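Ribonuclease H (Uncultured organism, PDB 3U3G) probably cleaves the RNA strand of RNA–DNA hybrids endonucleolytically, the activity of type 1 ribonucleases H. Local coordinates at residues N2-T8 against M70-M76; G20-V24 against E51-A56; N15-I21 against A38-T44. All blocks are in the same frame, centred on the assembly; numbering follows the deposited sequence.

In the fold
The three contacts describe one RNase H fold, a mixed sheet with strand order 32-41, 17-26, 3-12, 71-76, 115-118. Contact 1 pairs the parallel central strands; contact 3 pairs the outer antiparallel hairpin, and the centres of the two are about 24 Å apart, on opposite sides of the chain's centre. Contact 2, about 13 Å from contact 1 and 12 Å from contact 3 between centres, seats helix 45-60 on the sheet between them; it shares Gly20 and Ile21 with contact 3, and its Leu53 and Ala56 touch Met76 and Thr8 of contact 1. Along the chain, the strands of contact 1 bracket hairpin and helix, and strand 115-118 is added to the sheet afterwards.

Contact 1 (N2-T8 against M70-M76); sequences NKIIIYT and MEVEVRM
This is a parallel strand pair at the centre of the RNase H sheet: 3-8 beside 71-76, flanked by strand 17-26 on one side and strand 115-118 on the other. The short axes approach to 4.6 Å at 23°, and the register runs in step, Ile4 with Val72 (CA-CA 4.8 Å), Ile5 with Glu73, Ile6 with Val74 (4.6 Å) and Tyr7 with Arg75, all in extended conformation. Ile4 and Ile6 supply the bonds of the ladder: Ile4 N to Glu71 O 2.9 Å, Glu73 N to Ile4 O 3.0 Å, Ile6 N to Glu73 O 2.7 Å, Arg75 N to Ile6 O 2.7 Å. It fades at a weak Thr8 N to Arg75 O bond of 3.3 Å.

The two faces differ in chemistry. Ile4, Ile6, Val72 and Val74 form the apolar one, with Ile6 CD1 3.8 Å from Val72 CG1; Ile6 also reaches Leu60 of helix 45-60. Lys3, Ile5, Tyr7, Glu71, Glu73 and Arg75 make up the other, where Lys3 NZ forms a salt bridge with Glu71 OE2 (2.9 Å). Arg75 (m, then extended) lays one guanidinium face over Ile5 CG2, while its NE bridges Glu73 OE2 at 2.7 Å. At the N-terminal end a water donates to Asn2 O (2.6 Å) and accepts from Glu71 N (2.9 Å).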
ATOM      1  N   ASN A   2      -8.672  18.100  -0.845  1.00 15.81           N
ATOM      2  CA  ASN A   2      -9.285  18.046   0.491  1.00 20.06           C
ATOM      3  C   ASN A   2      -9.234  16.659   1.120  1.00 20.01           C
ATOM      4  O   ASN A   2      -9.594  16.478   2.279  1.00 20.53           O
ATOM      5  CB  ASN A   2     -10.747  18.510   0.446  1.00 24.46           C
ATOM      6  CG  ASN A   2     -10.909  19.864  -0.210  1.00 37.85           C
ATOM      7  OD1 ASN A   2     -11.964  20.165  -0.768  1.00 50.15           O
ATOM      8  ND2 ASN A   2      -9.922  20.735  -0.025  1.00 44.53           N
ATOM      9  N   LYS A   3      -8.916  15.659   0.314  1.00 14.42           N
ATOM     10  CA  LYS A   3      -8.644  14.336   0.842  1.00 14.25           C
ATOM     11  C   LYS A   3      -7.626  13.681  -0.045  1.00 13.60           C
ATOM     12  O   LYS A   3      -7.501  14.030  -1.224  1.00 14.03           O
ATOM     13  CB  LYS A   3      -9.915  13.484   0.869  1.00 17.10           C
ATOM     14  CG  LYS A   3      -9.758  12.170   1.638  1.00 26.43           C
ATOM     15  CD  LYS A   3     -10.984  11.274   1.497  1.00 39.19           C
ATOM     16  CE  LYS A   3     -12.274  12.059   1.671  1.00 46.10           C
ATOM     17  NZ  LYS A   3     -13.344  11.223   2.285  1.00 50.29           N
ATOM     18  N   ILE A   4      -6.822  12.819   0.560  1.00 12.91           N
ATOM     19  CA  ILE A   4      -5.865  12.010  -0.169  1.00 11.77           C
ATOM     20  C   ILE A   4      -6.302  10.554  -0.088  1.00 12.80           C
ATOM     21  O   ILE A   4      -6.509  10.023   1.006  1.00 14.82           O
ATOM     22  CB  ILE A   4      -4.446  12.184   0.403  1.00 11.88           C
ATOM     23  CG1 ILE A   4      -3.946  13.611   0.151  1.00 12.21           C
ATOM     24  CG2 ILE A   4      -3.487  11.174  -0.227  1.00 16.94           C
ATOM     25  CD1 ILE A   4      -2.594  13.929   0.833  1.00 17.19           C
ATOM     26  N   ILE A   5      -6.579   9.965  -1.246  1.00  9.22           N
ATOM     27  CA  ILE A   5      -7.022   8.578  -1.328  1.00 10.26           C
ATOM     28  C   ILE A   5      -5.910   7.737  -1.934  1.00  9.97           C
ATOM     29  O   ILE A   5      -5.404   8.043  -3.023  1.00  9.77           O
ATOM     30  CB  ILE A   5      -8.303   8.439  -2.197  1.00 10.55           C
ATOM     31  CG1 ILE A   5      -9.437   9.283  -1.605  1.00 14.47           C
ATOM     32  CG2 ILE A   5      -8.730   6.966  -2.281  1.00 10.94           C
ATOM     33  CD1 ILE A   5     -10.599   9.470  -2.547  1.00 20.46           C
ATOM     34  N   ILE A   6      -5.509   6.695  -1.216  1.00  9.06           N
ATOM     35  CA  ILE A   6      -4.393   5.847  -1.609  1.00  8.84           C
ATOM     36  C   ILE A   6      -4.925   4.451  -1.913  1.00 10.77           C
ATOM     37  O   ILE A   6      -5.795   3.958  -1.191  1.00 12.19           O
ATOM     38  CB  ILE A   6      -3.362   5.745  -0.467  1.00 10.35           C
ATOM     39  CG1 ILE A   6      -2.800   7.123  -0.104  1.00 11.20           C
ATOM     40  CG2 ILE A   6      -2.228   4.804  -0.856  1.00 12.42           C
ATOM     41  CD1 ILE A   6      -1.946   7.135   1.154  1.00 14.98           C
ATOM     42  N   TYR A   7      -4.508   3.869  -3.035  1.00  9.45           N
ATOM     43  CA  TYR A   7      -4.730   2.447  -3.311  1.00  8.20           C
ATOM     44  C   TYR A   7      -3.376   1.762  -3.309  1.00  7.93           C
ATOM     45  O   TYR A   7      -2.425   2.259  -3.928  1.00  8.77           O
ATOM     46  CB  TYR A   7      -5.341   2.241  -4.703  1.00  9.35           C
ATOM     47  CG  TYR A   7      -6.628   2.994  -4.940  1.00 10.27           C
ATOM     48  CD1 TYR A   7      -6.625   4.380  -5.093  1.00 10.47           C
ATOM     49  CD2 TYR A   7      -7.854   2.341  -4.866  1.00  9.71           C
ATOM     50  CE1 TYR A   7      -7.809   5.082  -5.324  1.00 12.69           C
ATOM     51  CE2 TYR A   7      -9.041   3.036  -5.078  1.00 12.46           C
ATOM     52  CZ  TYR A   7      -9.013   4.402  -5.250  1.00 11.70           C
ATOM     53  OH  TYR A   7     -10.199   5.119  -5.394  1.00 13.81           O
ATOM     54  N   THR A   8      -3.279   0.615  -2.658  1.00  8.66           N
ATOM     55  CA  THR A   8      -2.032  -0.136  -2.718  1.00  8.73           C
ATOM     56  C   THR A   8      -2.264  -1.567  -3.136  1.00  9.03           C
ATOM     57  O   THR A   8      -3.338  -2.124  -2.898  1.00 10.92           O
ATOM     58  CB  THR A   8      -1.250  -0.130  -1.385  1.00  9.08           C
ATOM     59  OG1 THR A   8      -1.969  -0.884  -0.398  1.00 10.08           O
ATOM     60  CG2 THR A   8      -1.033   1.299  -0.874  1.00  8.43           C
ATOM     61  N   MET A  70      -4.636  16.835   6.866  1.00 24.12           N
ATOM     62  CA  MET A  70      -5.275  16.286   5.672  1.00 20.63           C
ATOM     63  C   MET A  70      -5.868  14.911   5.969  1.00 18.05           C
ATOM     64  O   MET A  70      -5.190  14.041   6.508  1.00 19.85           O
ATOM     65  CB  MET A  70      -4.253  16.179   4.538  1.00 18.96           C
ATOM     66  CG  MET A  70      -4.794  15.557   3.257  1.00 18.94           C
ATOM     67  SD  MET A  70      -6.054  16.568   2.445  1.00 18.22           S
ATOM     68  CE  MET A  70      -5.185  18.098   2.149  1.00 20.22           C
ATOM     69  N   GLU A  71      -7.111  14.700   5.547  1.00 16.74           N
ATOM     70  CA  GLU A  71      -7.755  13.391   5.626  1.00 17.62           C
ATOM     71  C   GLU A  71      -7.120  12.431   4.617  1.00 16.54           C
ATOM     72  O   GLU A  71      -6.950  12.788   3.453  1.00 13.72           O
ATOM     73  CB  GLU A  71      -9.247  13.546   5.327  1.00 17.70           C
ATOM     74  CG  GLU A  71     -10.054  12.258   5.310  1.00 30.72           C
ATOM     75  CD  GLU A  71     -11.549  12.509   5.122  1.00 43.35           C
ATOM     76  OE1 GLU A  71     -11.968  13.688   5.128  1.00 40.63           O
ATOM     77  OE2 GLU A  71     -12.304  11.524   4.970  1.00 49.12           O
ATOM     78  N   VAL A  72      -6.702  11.259   5.089  1.00 12.01           N
ATOM     79  CA  VAL A  72      -6.055  10.248   4.249  1.00 11.77           C
ATOM     80  C   VAL A  72      -6.763   8.900   4.419  1.00  9.67           C
ATOM     81  O   VAL A  72      -6.989   8.439   5.543  1.00 12.12           O
ATOM     82  CB  VAL A  72      -4.561  10.085   4.622  1.00 11.68           C
ATOM     83  CG1 VAL A  72      -3.897   9.091   3.698  1.00 14.79           C
ATOM     84  CG2 VAL A  72      -3.845  11.426   4.558  1.00 13.60           C
ATOM     85  N   GLU A  73      -7.009   8.226   3.309  1.00 10.31           N
ATOM     86  CA  GLU A  73      -7.670   6.930   3.320  1.00 11.91           C
ATOM     87  C   GLU A  73      -6.862   5.985   2.438  1.00 13.74           C
ATOM     88  O   GLU A  73      -6.469   6.362   1.326  1.00 13.51           O
ATOM     89  CB  GLU A  73      -9.090   7.099   2.773  1.00 14.54           C
ATOM     90  CG  GLU A  73      -9.895   5.832   2.577  1.00 15.21           C
ATOM     91  CD  GLU A  73     -11.338   6.143   2.246  1.00 20.11           C
ATOM     92  OE1 GLU A  73     -11.994   6.836   3.048  1.00 24.55           O
ATOM     93  OE2 GLU A  73     -11.851   5.591   1.264  1.00 16.13           O
ATOM     94  N   VAL A  74      -6.642   4.763   2.920  1.00 10.34           N
ATOM     95  CA  VAL A  74      -5.963   3.720   2.147  1.00  9.13           C
ATOM     96  C   VAL A  74      -6.953   2.615   1.815  1.00 10.38           C
ATOM     97  O   VAL A  74      -7.632   2.101   2.712  1.00 11.66           O
ATOM     98  CB  VAL A  74      -4.790   3.107   2.938  1.00 10.83           C
ATOM     99  CG1 VAL A  74      -4.245   1.882   2.195  1.00 12.63           C
ATOM    100  CG2 VAL A  74      -3.698   4.127   3.150  1.00 14.25           C
ATOM    101  N   ARG A  75      -7.134   2.376   0.521  1.00  8.26           N
ATOM    102  CA  ARG A  75      -8.031   1.351  -0.001  1.00  9.32           C
ATOM    103  C   ARG A  75      -7.251   0.137  -0.474  1.00  9.44           C
ATOM    104  O   ARG A  75      -6.257   0.263  -1.192  1.00 11.27           O
ATOM    105  CB  ARG A  75      -8.857   1.920  -1.155  1.00  8.35           C
ATOM    106  CG  ARG A  75      -9.752   3.057  -0.690  1.00  9.33           C
ATOM    107  CD  ARG A  75     -10.502   3.740  -1.820  1.00 12.68           C
ATOM    108  NE  ARG A  75     -11.358   4.802  -1.282  1.00 11.64           N
ATOM    109  CZ  ARG A  75     -12.167   5.556  -2.017  1.00 15.71           C
ATOM    110  NH1 ARG A  75     -12.235   5.373  -3.327  1.00 20.12           N
ATOM    111  NH2 ARG A  75     -12.837   6.553  -1.443  1.00 14.04           N
ATOM    112  N   MET A  76      -7.655  -1.037  -0.004  1.00  9.56           N
ATOM    113  CA  MET A  76      -6.979  -2.280  -0.346  1.00 11.22           C
ATOM    114  C   MET A  76      -8.028  -3.310  -0.694  1.00 11.12           C
ATOM    115  O   MET A  76      -9.081  -3.360  -0.060  1.00 11.73           O
ATOM    116  CB  MET A  76      -6.206  -2.789   0.866  1.00 10.16           C
ATOM    117  CG  MET A  76      -5.185  -1.810   1.404  1.00 12.64           C
ATOM    118  SD  MET A  76      -4.348  -2.434   2.868  1.00 16.00           S
ATOM    119  CE  MET A  76      -2.811  -3.030   2.174  1.00 28.39           C
TER
HETATM  120  O   HOH W   1      -8.761  16.956   4.683  1.00 21.18           O

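Contact 2 (G20-V24 against E51-A56)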
ATOM      1  N   GLY A  20       6.602  -7.098  -6.826  1.00  9.34           N
ATOM      2  CA  GLY A  20       6.380  -5.714  -7.191  1.00 10.14           C
ATOM      3  C   GLY A  20       5.390  -5.061  -6.260  1.00  8.99           C
ATOM      4  O   GLY A  20       4.581  -5.732  -5.617  1.00  9.20           O
ATOM      5  N   ILE A  21       5.399  -3.729  -6.263  1.00  9.05           N
ATOM      6  CA  ILE A  21       4.415  -2.949  -5.509  1.00  8.36           C
ATOM      7  C   ILE A  21       3.790  -1.900  -6.410  1.00  6.92           C
ATOM      8  O   ILE A  21       4.408  -1.466  -7.396  1.00  9.17           O
ATOM      9  CB  ILE A  21       5.033  -2.293  -4.258  1.00  8.04           C
ATOM     10  CG1 ILE A  21       6.167  -1.334  -4.646  1.00  9.29           C
ATOM     11  CG2 ILE A  21       5.497  -3.384  -3.279  1.00 10.90           C
ATOM     12  CD1 ILE A  21       6.760  -0.605  -3.486  1.00 14.22           C
ATOM     13  N   GLY A  22       2.564  -1.511  -6.073  1.00  7.99           N
ATOM     14  CA  GLY A  22       1.835  -0.474  -6.804  1.00  7.12           C
ATOM     15  C   GLY A  22       1.091   0.411  -5.830  1.00  6.82           C
ATOM     16  O   GLY A  22       0.506  -0.069  -4.861  1.00  8.55           O
ATOM     17  N   VAL A  23       1.219   1.718  -6.020  1.00  7.48           N
ATOM     18  CA  VAL A  23       0.515   2.708  -5.222  1.00  6.39           C
ATOM     19  C   VAL A  23      -0.116   3.715  -6.179  1.00  7.16           C
ATOM     20  O   VAL A  23       0.557   4.238  -7.082  1.00  7.32           O
ATOM     21  CB  VAL A  23       1.484   3.467  -4.288  1.00  6.23           C
ATOM     22  CG1 VAL A  23       0.726   4.493  -3.454  1.00  8.77           C
ATOM     23  CG2 VAL A  23       2.295   2.488  -3.395  1.00  7.39           C
ATOM     24  N   VAL A  24      -1.405   3.982  -5.997  1.00  7.38           N
ATOM     25  CA  VAL A  24      -2.083   5.055  -6.714  1.00  8.12           C
ATOM     26  C   VAL A  24      -2.595   6.038  -5.675  1.00  6.63           C
ATOM     27  O   VAL A  24      -3.204   5.639  -4.665  1.00  8.07           O
ATOM     28  CB  VAL A  24      -3.297   4.522  -7.521  1.00  9.86           C
ATOM     29  CG1 VAL A  24      -4.011   5.664  -8.231  1.00 11.00           C
ATOM     30  CG2 VAL A  24      -2.862   3.433  -8.499  1.00 11.02           C
ATOM     31  N   GLU A  51       4.945  -4.242   1.915  1.00  9.47           N
ATOM     32  CA  GLU A  51       5.926  -3.302   1.373  1.00  8.26           C
ATOM     33  C   GLU A  51       5.241  -2.193   0.577  1.00  9.00           C
ATOM     34  O   GLU A  51       5.722  -1.065   0.547  1.00  7.94           O
ATOM     35  CB  GLU A  51       6.961  -4.020   0.501  1.00  9.14           C
ATOM     36  CG  GLU A  51       7.945  -4.929   1.225  1.00 11.87           C
ATOM     37  CD  GLU A  51       9.053  -4.177   1.956  1.00 18.55           C
ATOM     38  OE1 GLU A  51       8.923  -2.948   2.217  1.00 13.47           O
ATOM     39  OE2 GLU A  51      10.037  -4.855   2.338  1.00 20.28           O
ATOM     40  N   ALA A  52       4.139  -2.501  -0.100  1.00  8.47           N
ATOM     41  CA  ALA A  52       3.437  -1.473  -0.848  1.00  6.67           C
ATOM     42  C   ALA A  52       2.845  -0.423   0.081  1.00  5.88           C
ATOM     43  O   ALA A  52       2.901   0.777  -0.210  1.00  7.68           O
ATOM     44  CB  ALA A  52       2.348  -2.096  -1.716  1.00  8.22           C
ATOM     45  N   LEU A  53       2.333  -0.854   1.239  1.00  7.07           N
ATOM     46  CA  LEU A  53       1.890   0.101   2.254  1.00  9.28           C
ATOM     47  C   LEU A  53       3.050   0.966   2.775  1.00  5.83           C
ATOM     48  O   LEU A  53       2.885   2.175   2.963  1.00  6.98           O
ATOM     49  CB  LEU A  53       1.209  -0.617   3.427  1.00 10.42           C
ATOM     50  CG  LEU A  53      -0.139  -1.274   3.168  1.00 14.86           C
ATOM     51  CD1 LEU A  53      -0.457  -2.255   4.293  1.00 21.24           C
ATOM     52  CD2 LEU A  53      -1.202  -0.193   3.082  1.00 16.80           C
ATOM     53  N   ILE A  54       4.182   0.330   3.083  1.00  7.07           N
ATOM     54  CA  ILE A  54       5.351   1.080   3.533  1.00  7.09           C
ATOM     55  C   ILE A  54       5.768   2.138   2.494  1.00  6.60           C
ATOM     56  O   ILE A  54       6.019   3.287   2.835  1.00  6.67           O
ATOM     57  CB  ILE A  54       6.498   0.126   3.876  1.00  6.75           C
ATOM     58  CG1 ILE A  54       6.103  -0.705   5.101  1.00  8.71           C
ATOM     59  CG2 ILE A  54       7.783   0.899   4.130  1.00  8.55           C
ATOM     60  CD1 ILE A  54       7.042  -1.848   5.390  1.00  9.27           C
ATOM     61  N   ARG A  55       5.730   1.763   1.222  1.00  6.26           N
ATOM     62  CA  ARG A  55       6.042   2.688   0.145  1.00  7.18           C
ATOM     63  C   ARG A  55       5.015   3.803   0.026  1.00  7.64           C
ATOM     64  O   ARG A  55       5.388   4.966  -0.104  1.00  6.88           O
ATOM     65  CB  ARG A  55       6.184   1.949  -1.183  1.00  7.11           C
ATOM     66  CG  ARG A  55       6.252   2.851  -2.416  1.00  7.33           C
ATOM     67  CD  ARG A  55       7.476   3.791  -2.443  1.00  8.30           C
ATOM     68  NE  ARG A  55       7.538   4.566  -3.697  1.00  7.69           N
ATOM     69  CZ  ARG A  55       8.114   4.126  -4.809  1.00  7.75           C
ATOM     70  NH1 ARG A  55       8.017   4.834  -5.929  1.00 10.02           N
ATOM     71  NH2 ARG A  55       8.798   2.989  -4.797  1.00  7.61           N
ATOM     72  N   ALA A  56       3.730   3.481   0.184  1.00  6.25           N
ATOM     73  CA  ALA A  56       2.723   4.550   0.195  1.00  7.25           C
ATOM     74  C   ALA A  56       2.944   5.557   1.317  1.00  6.75           C
ATOM     75  O   ALA A  56       2.823   6.767   1.110  1.00  7.38           O
ATOM     76  CB  ALA A  56       1.311   3.973   0.258  1.00  7.87           C
TER
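Helix 45-60 of the RNase H fold lies against one face of the mixed sheet, and here its 51-56 part rests on strand 17-26. The helix belongs to a beta-alpha-beta crossover: it carries the chain from edge strand 32-41 over strands 17-26 and 3-12 to the parallel strand 71-76. The short axes cross at -43° and come within 7.7 Å, closer than the roughly 10 Å usual for a helix on a sheet, which fits the two alanines, Ala52 and Ala56, on the contacting side.

Apolar contacts hold the pair together, and no hydrogen bond crosses between the segments. Alternation along the strand sends Ile21 and Val23 toward the helix, while a side chain on Gly22 would point away. The helical spacing of four residues brings Ala52 and Ala56 to meet them: Ile21 CB lies 3.7 Å from Ala52 CB, and Val23 CG1 3.8 Å from Ala56 CB. Ile21, with chi1 in the p well, also rests its CG2 3.6 Å from Ala52 N. Leu53 points away from this strand, reaching strands 3-12 and 71-76 instead.

Backbone bonds stay within the helix, Arg55 N to Glu51 O and Ala56 N to Ala52 O, both 2.9 Å. Charged ends are likewise satisfied away from the strand: Glu51 pairs with Lys99, and Arg55 with Asp59. What Arg55 offers the strand is mainly its aliphatic part, whose CB sits 3.5 Å from Ile21 CD1 and CG 4.1 Å from Val23 CG2.

Contact 3 (N15-I21 against A38-T44); sequences NPGPAGI and AYIGETT
Ala19 is the knob of this antiparallel pairing: its CB enters a hollow between Thr43 CG2 (3.4 Å) and Ile40 CG1 (3.7 Å). On the same face Ile21 sets CG1 3.9 Å from Ala38 CB and CG2 3.9 Å from Ile40 CG2, and helix 45-60 packs over them. On the opposite face, where side-chainless Gly20 pairs with Tyr39, the Tyr39 ring (chi1 t) turns its edge to Pro18, CD1 3.1 Å from Ala19 O and CE1 4.0 Å from Pro18 CB.

The segments form the open end of the hairpin 17-26/32-41 in the RNase H sheet, axes 4.6 Å apart at 141°. Ile21 pairs with Ala38 (Ile21 N to Ala38 O 2.9 Å; Ala38 N to Ile21 O 3.1 Å). A beta bulge follows, Ile40 and Gly41 both opposite Ala19: Ile40 N to Ala19 O 3.0 Å, Ala19 N to Gly41 O 2.9 Å, with Gly41 at phi 76°. Beyond the corner at Glu42, Gly17 and Thr43 exchange backbone hydrogen bonds, N to O 3.0 Å each way. Pro16, after a cis peptide, places CB 4.3 Å from CG2 of Thr44, the N-cap of helix 45-60, with Asn15 ND2 3.5 Å from that methyl.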
ATOM      1  N   ASN A  15       6.701 -18.143  -4.573  1.00 23.82           N
ATOM      2  CA  ASN A  15       6.611 -18.057  -3.151  1.00 23.82           C
ATOM      3  C   ASN A  15       7.859 -18.487  -2.383  1.00 26.80           C
ATOM      4  O   ASN A  15       7.799 -19.438  -1.673  1.00 32.38           O
ATOM      5  CB  ASN A  15       5.390 -18.938  -2.837  1.00 27.26           C
ATOM      6  CG  ASN A  15       4.983 -18.922  -1.424  1.00 33.76           C
ATOM      7  OD1 ASN A  15       4.456 -19.885  -0.941  1.00 43.23           O
ATOM      8  ND2 ASN A  15       5.101 -17.804  -0.784  1.00 38.47           N
ATOM      9  N   PRO A  16       8.974 -17.789  -2.471  1.00 22.77           N
ATOM     10  CA  PRO A  16       9.029 -16.407  -2.985  1.00 19.02           C
ATOM     11  C   PRO A  16       9.427 -16.336  -4.421  1.00 20.52           C
ATOM     12  O   PRO A  16       9.880 -17.283  -5.007  1.00 18.98           O
ATOM     13  CB  PRO A  16      10.160 -15.797  -2.156  1.00 17.56           C
ATOM     14  CG  PRO A  16      11.121 -16.962  -1.936  1.00 21.38           C
ATOM     15  CD  PRO A  16      10.181 -18.112  -1.721  1.00 26.26           C
ATOM     16  N   GLY A  17       9.249 -15.176  -4.990  1.00 16.00           N
ATOM     17  CA  GLY A  17       9.606 -14.952  -6.383  1.00 15.15           C
ATOM     18  C   GLY A  17       9.657 -13.465  -6.678  1.00 14.82           C
ATOM     19  O   GLY A  17       9.370 -12.649  -5.796  1.00 15.62           O
ATOM     20  N   PRO A  18      10.030 -13.104  -7.914  1.00 13.06           N
ATOM     21  CA  PRO A  18      10.071 -11.708  -8.357  1.00 13.84           C
ATOM     22  C   PRO A  18       8.795 -10.952  -7.970  1.00 13.65           C
ATOM     23  O   PRO A  18       7.687 -11.395  -8.260  1.00 12.77           O
ATOM     24  CB  PRO A  18      10.199 -11.831  -9.881  1.00 14.97           C
ATOM     25  CG  PRO A  18      10.891 -13.162 -10.077  1.00 15.37           C
ATOM     26  CD  PRO A  18      10.257 -14.037  -9.036  1.00 15.38           C
ATOM     27  N   ALA A  19       8.959  -9.832  -7.269  1.00 12.72           N
ATOM     28  CA  ALA A  19       7.826  -9.160  -6.637  1.00 10.82           C
ATOM     29  C   ALA A  19       7.788  -7.675  -6.959  1.00  9.73           C
ATOM     30  O   ALA A  19       8.813  -7.063  -7.269  1.00 10.00           O
ATOM     31  CB  ALA A  19       7.833  -9.387  -5.134  1.00  9.72           C
ATOM     32  N   GLY A  20       6.602  -7.098  -6.826  1.00  9.34           N
ATOM     33  CA  GLY A  20       6.380  -5.714  -7.191  1.00 10.14           C
ATOM     34  C   GLY A  20       5.390  -5.061  -6.260  1.00  8.99           C
ATOM     35  O   GLY A  20       4.581  -5.732  -5.617  1.00  9.20           O
ATOM     36  N   ILE A  21       5.399  -3.729  -6.263  1.00  9.05           N
ATOM     37  CA  ILE A  21       4.415  -2.949  -5.509  1.00  8.36           C
ATOM     38  C   ILE A  21       3.790  -1.900  -6.410  1.00  6.92           C
ATOM     39  O   ILE A  21       4.408  -1.466  -7.396  1.00  9.17           O
ATOM     40  CB  ILE A  21       5.033  -2.293  -4.258  1.00  8.04           C
ATOM     41  CG1 ILE A  21       6.167  -1.334  -4.646  1.00  9.29           C
ATOM     42  CG2 ILE A  21       5.497  -3.384  -3.279  1.00 10.90           C
ATOM     43  CD1 ILE A  21       6.760  -0.605  -3.486  1.00 14.22           C
ATOM     44  N   ALA A  38       7.102  -0.341  -8.567  1.00 10.37           N
ATOM     45  CA  ALA A  38       8.484  -0.695  -8.251  1.00 11.38           C
ATOM     46  C   ALA A  38       8.690  -2.201  -8.149  1.00 10.26           C
ATOM     47  O   ALA A  38       7.872  -2.903  -7.565  1.00 10.45           O
ATOM     48  CB  ALA A  38       8.938  -0.005  -6.972  1.00 14.04           C
ATOM     49  N   TYR A  39       9.825  -2.674  -8.658  1.00  9.92           N
ATOM     50  CA  TYR A  39      10.294  -4.027  -8.390  1.00 12.05           C
ATOM     51  C   TYR A  39      11.007  -4.049  -7.050  1.00 11.15           C
ATOM     52  O   TYR A  39      11.797  -3.143  -6.739  1.00 14.58           O
ATOM     53  CB  TYR A  39      11.266  -4.430  -9.497  1.00 13.97           C
ATOM     54  CG  TYR A  39      11.881  -5.788  -9.319  1.00 12.74           C
ATOM     55  CD1 TYR A  39      11.103  -6.932  -9.409  1.00 15.00           C
ATOM     56  CD2 TYR A  39      13.253  -5.932  -9.116  1.00 12.96           C
ATOM     57  CE1 TYR A  39      11.663  -8.188  -9.223  1.00 16.69           C
ATOM     58  CE2 TYR A  39      13.824  -7.185  -8.940  1.00 14.96           C
ATOM     59  CZ  TYR A  39      13.018  -8.303  -8.999  1.00 16.50           C
ATOM     60  OH  TYR A  39      13.578  -9.546  -8.769  1.00 21.12           O
ATOM     61  N   ILE A  40      10.719  -5.058  -6.235  1.00 10.40           N
ATOM     62  CA  ILE A  40      11.237  -5.083  -4.883  1.00 10.34           C
ATOM     63  C   ILE A  40      12.088  -6.317  -4.606  1.00 11.74           C
ATOM     64  O   ILE A  40      12.409  -6.596  -3.457  1.00 13.20           O
ATOM     65  CB  ILE A  40      10.129  -4.958  -3.828  1.00  9.67           C
ATOM     66  CG1 ILE A  40       9.179  -6.159  -3.882  1.00 11.19           C
ATOM     67  CG2 ILE A  40       9.339  -3.674  -4.026  1.00 11.61           C
ATOM     68  CD1 ILE A  40       8.316  -6.277  -2.642  1.00 12.46           C
ATOM     69  N   GLY A  41      12.598  -6.939  -5.663  1.00 13.02           N
ATOM     70  CA  GLY A  41      13.346  -8.190  -5.502  1.00 13.49           C
ATOM     71  C   GLY A  41      12.413  -9.354  -5.240  1.00 11.83           C
ATOM     72  O   GLY A  41      11.227  -9.302  -5.572  1.00 14.04           O
ATOM     73  N   GLU A  42      12.967 -10.457  -4.754  1.00 12.77           N
ATOM     74  CA  GLU A  42      12.177 -11.675  -4.590  1.00 14.71           C
ATOM     75  C   GLU A  42      11.637 -11.783  -3.180  1.00 13.91           C
ATOM     76  O   GLU A  42      12.381 -11.641  -2.202  1.00 16.78           O
ATOM     77  CB  GLU A  42      13.012 -12.910  -4.931  1.00 16.36           C
ATOM     78  CG  GLU A  42      13.555 -12.883  -6.345  1.00 19.47           C
ATOM     79  CD  GLU A  42      13.839 -14.263  -6.895  1.00 30.74           C
ATOM     80  OE1 GLU A  42      13.404 -15.256  -6.277  1.00 33.90           O
ATOM     81  OE2 GLU A  42      14.412 -14.343  -7.998  1.00 30.82           O
ATOM     82  N   THR A  43      10.318 -11.876  -3.077  1.00 13.70           N
ATOM     83  CA  THR A  43       9.672 -12.034  -1.787  1.00 13.55           C
ATOM     84  C   THR A  43       8.372 -12.822  -1.913  1.00 15.00           C
ATOM     85  O   THR A  43       8.054 -13.348  -2.978  1.00 14.55           O
ATOM     86  CB  THR A  43       9.374 -10.676  -1.129  1.00 15.03           C
ATOM     87  OG1 THR A  43       9.095 -10.887   0.264  1.00 23.81           O
ATOM     88  CG2 THR A  43       8.176 -10.017  -1.805  1.00 12.96           C
ATOM     89  N   THR A  44       7.637 -12.936  -0.817  1.00 17.50           N
ATOM     90  CA  THR A  44       6.301 -13.507  -0.885  1.00 15.76           C
ATOM     91  C   THR A  44       5.244 -12.452  -1.154  1.00 17.91           C
ATOM     92  O   THR A  44       5.506 -11.242  -1.064  1.00 16.69           O
ATOM     93  CB  THR A  44       5.938 -14.233   0.406  1.00 19.27           C
ATOM     94  OG1 THR A  44       5.900 -13.279   1.477  1.00 19.22           O
ATOM     95  CG2 THR A  44       6.962 -15.304   0.714  1.00 22.18           C
TER